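Local atomic coordinates of putative uncharacterized protein PH0242 (Pyrococcus horikoshii, PDB entry 3VU1), a protein that is the C-terminal globular domain of an archaeal oligosaccharyltransferase of the AglB family, a beta-rich module with a bound calcium ion. Residues G120-I125 against F190-Y195. Residues are numbered along the deposited sequence; the frame is centred on the assembly and turned at random.
Sequences GRVTTI and FPYVVY
Tyr192 reaches across to the backbone of Thr123, and this one aromatic side chain accounts for nearly everything that joins 120-125 to 190-195. The main chains stay well apart: the nearest pair of CA atoms, those of Val122 and Pro191, is separated by 9.8 Å, so the two segments do not pair as strands. With CG set anti to its own carbonyl carbon (chi1 -71°) and the ring turned by a chi2 of 85°, Tyr192 brings its far end to the loop.

The denser part of the contact lies at the ring edge, and Tyr192 has the largest share of the buried surface. Thr123 O approaches near the ring plane, 3.1 Å from Tyr192 CE2. Tyr192 OH donates a weak hydrogen bond of 3.3 Å to the same Thr123 O. The carbonyl is thus met by both the edge and the hydroxyl of one ring rather than by its face. Beyond this the contact thins quickly. Thr123 CB is 4.1 Å from Tyr192 OH. On the neighbouring residue, Val122 CG1 stands 4.3 Å from Tyr192 OH, so both are looser approaches of carbon to the hydroxyl oxygen. Only 114 Å² is buried between the segments, counting both sides, and Val122, Thr123 and Tyr192 all remain partly exposed, as befits a contact at the surface.

Within its own segment, Tyr192 also sets CD1 over a face of the Phe190 ring, 3.7 Å above the plane and offset toward the rim; Pro191 between them centres an inverse gamma turn.

Both segments belong to the oligosaccharyltransferase Insert domain. The loop from helix 109-113 leads into strand 125-130, and strand 200-205, which lies between 125-130 and 192-196 in the mixed sheet, contributes Tyr205, touched by Val122 and Pro191 alike.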
loop_
_atom_site.group_PDB
_atom_site.type_symbol
_atom_site.label_atom_id
_atom_site.label_comp_id
_atom_site.label_asym_id
_atom_site.label_seq_id
_atom_site.Cartn_x
_atom_site.Cartn_y
_atom_site.Cartn_z
ATOM N N GLY A 120 25.990 13.707 12.127
ATOM C CA GLY A 120 25.704 12.789 11.044
ATOM C C GLY A 120 24.264 12.683 10.600
ATOM O O GLY A 120 23.990 12.025 9.597
ATOM N N ARG A 121 23.337 13.311 11.326
ATOM C CA ARG A 121 21.914 13.284 10.956
ATOM C C ARG A 121 21.691 13.830 9.554
ATOM O O ARG A 121 22.397 14.700 9.084
ATOM C CB ARG A 121 21.054 14.061 11.942
ATOM C CG ARG A 121 19.568 13.963 11.649
ATOM C CD ARG A 121 18.775 14.888 12.554
ATOM N NE ARG A 121 17.361 14.543 12.545
ATOM C CZ ARG A 121 16.444 15.068 11.723
ATOM N NH1 ARG A 121 16.781 16.004 10.848
ATOM N NH2 ARG A 121 15.169 14.651 11.790
ATOM N N VAL A 122 20.668 13.307 8.912
ATOM C CA VAL A 122 20.413 13.507 7.500
ATOM C C VAL A 122 18.960 13.981 7.343
ATOM O O VAL A 122 18.063 13.538 8.077
ATOM C CB VAL A 122 20.695 12.156 6.792
ATOM C CG1 VAL A 122 19.712 11.842 5.690
ATOM C CG2 VAL A 122 22.149 12.078 6.321
ATOM N N THR A 123 18.712 14.906 6.429
ATOM C CA THR A 123 17.330 15.284 6.146
ATOM C C THR A 123 16.790 14.405 5.041
ATOM O O THR A 123 17.266 14.500 3.907
ATOM C CB THR A 123 17.212 16.759 5.727
ATOM O OG1 THR A 123 17.679 17.569 6.806
ATOM C CG2 THR A 123 15.735 17.127 5.435
ATOM N N THR A 124 15.813 13.553 5.344
ATOM C CA THR A 124 15.370 12.599 4.319
ATOM C C THR A 124 14.530 13.204 3.183
ATOM O O THR A 124 14.660 12.787 2.021
ATOM C CB THR A 124 14.680 11.355 4.908
ATOM O OG1 THR A 124 13.621 11.770 5.781
ATOM C CG2 THR A 124 15.709 10.487 5.683
ATOM N N ILE A 125 13.689 14.188 3.526
ATOM C CA ILE A 125 12.779 14.842 2.586
ATOM C C ILE A 125 12.556 16.312 2.952
ATOM O O ILE A 125 12.187 16.640 4.058
ATOM C CB ILE A 125 11.395 14.138 2.482
ATOM C CG1 ILE A 125 11.563 12.643 2.312
ATOM C CG2 ILE A 125 10.595 14.689 1.298
ATOM C CD1 ILE A 125 10.328 11.961 1.782
ATOM N N PHE A 190 26.891 15.787 -1.337
ATOM C CA PHE A 190 25.478 16.171 -1.403
ATOM C C PHE A 190 24.684 15.004 -1.984
ATOM O O PHE A 190 24.335 15.009 -3.183
ATOM C CB PHE A 190 25.318 17.425 -2.270
ATOM C CG PHE A 190 23.956 18.053 -2.219
ATOM C CD1 PHE A 190 23.475 18.630 -1.037
ATOM C CD2 PHE A 190 23.163 18.110 -3.379
ATOM C CE1 PHE A 190 22.217 19.238 -1.002
ATOM C CE2 PHE A 190 21.897 18.696 -3.343
ATOM C CZ PHE A 190 21.428 19.271 -2.156
ATOM N N PRO A 191 24.403 13.982 -1.136
ATOM C CA PRO A 191 23.817 12.730 -1.632
ATOM C C PRO A 191 22.287 12.818 -1.728
ATOM O O PRO A 191 21.558 11.998 -1.152
ATOM C CB PRO A 191 24.287 11.704 -0.603
ATOM C CG PRO A 191 24.449 12.489 0.663
ATOM C CD PRO A 191 24.589 13.948 0.328
ATOM N N TYR A 192 21.827 13.812 -2.485
ATOM C CA TYR A 192 20.416 14.077 -2.642
ATOM C C TYR A 192 19.994 13.989 -4.078
ATOM O O TYR A 192 20.780 14.222 -4.988
ATOM C CB TYR A 192 20.083 15.453 -2.076
ATOM C CG TYR A 192 20.170 15.478 -0.573
ATOM C CD1 TYR A 192 21.385 15.702 0.065
ATOM C CD2 TYR A 192 19.036 15.239 0.215
ATOM C CE1 TYR A 192 21.473 15.701 1.450
ATOM C CE2 TYR A 192 19.121 15.241 1.599
ATOM C CZ TYR A 192 20.340 15.466 2.208
ATOM O OH TYR A 192 20.441 15.461 3.580
ATOM N N VAL A 193 18.734 13.648 -4.262
ATOM C CA VAL A 193 18.090 13.563 -5.561
ATOM C C VAL A 193 17.053 14.691 -5.588
ATOM O O VAL A 193 16.483 15.003 -4.534
ATOM C CB VAL A 193 17.420 12.165 -5.742
ATOM C CG1 VAL A 193 16.447 12.151 -6.918
ATOM C CG2 VAL A 193 18.476 11.079 -5.912
ATOM N N VAL A 194 16.820 15.317 -6.752
ATOM C CA VAL A 194 15.780 16.344 -6.834
ATOM C C VAL A 194 14.708 15.925 -7.783
ATOM O O VAL A 194 15.003 15.368 -8.814
ATOM C CB VAL A 194 16.317 17.710 -7.247
ATOM C CG1 VAL A 194 15.171 18.668 -7.525
ATOM C CG2 VAL A 194 17.173 18.281 -6.142
ATOM N N TYR A 195 13.457 16.154 -7.406
ATOM C CA TYR A 195 12.336 15.956 -8.323
ATOM C C TYR A 195 11.611 17.275 -8.515
ATOM O O TYR A 195 11.154 17.886 -7.532
ATOM C CB TYR A 195 11.353 14.925 -7.802
ATOM C CG TYR A 195 11.910 13.529 -7.695
ATOM C CD1 TYR A 195 12.305 12.813 -8.825
ATOM C CD2 TYR A 195 12.037 12.909 -6.440
ATOM C CE1 TYR A 195 12.805 11.522 -8.707
ATOM C CE2 TYR A 195 12.525 11.628 -6.318
ATOM C CZ TYR A 195 12.903 10.933 -7.445
ATOM O OH TYR A 195 13.386 9.652 -7.287
#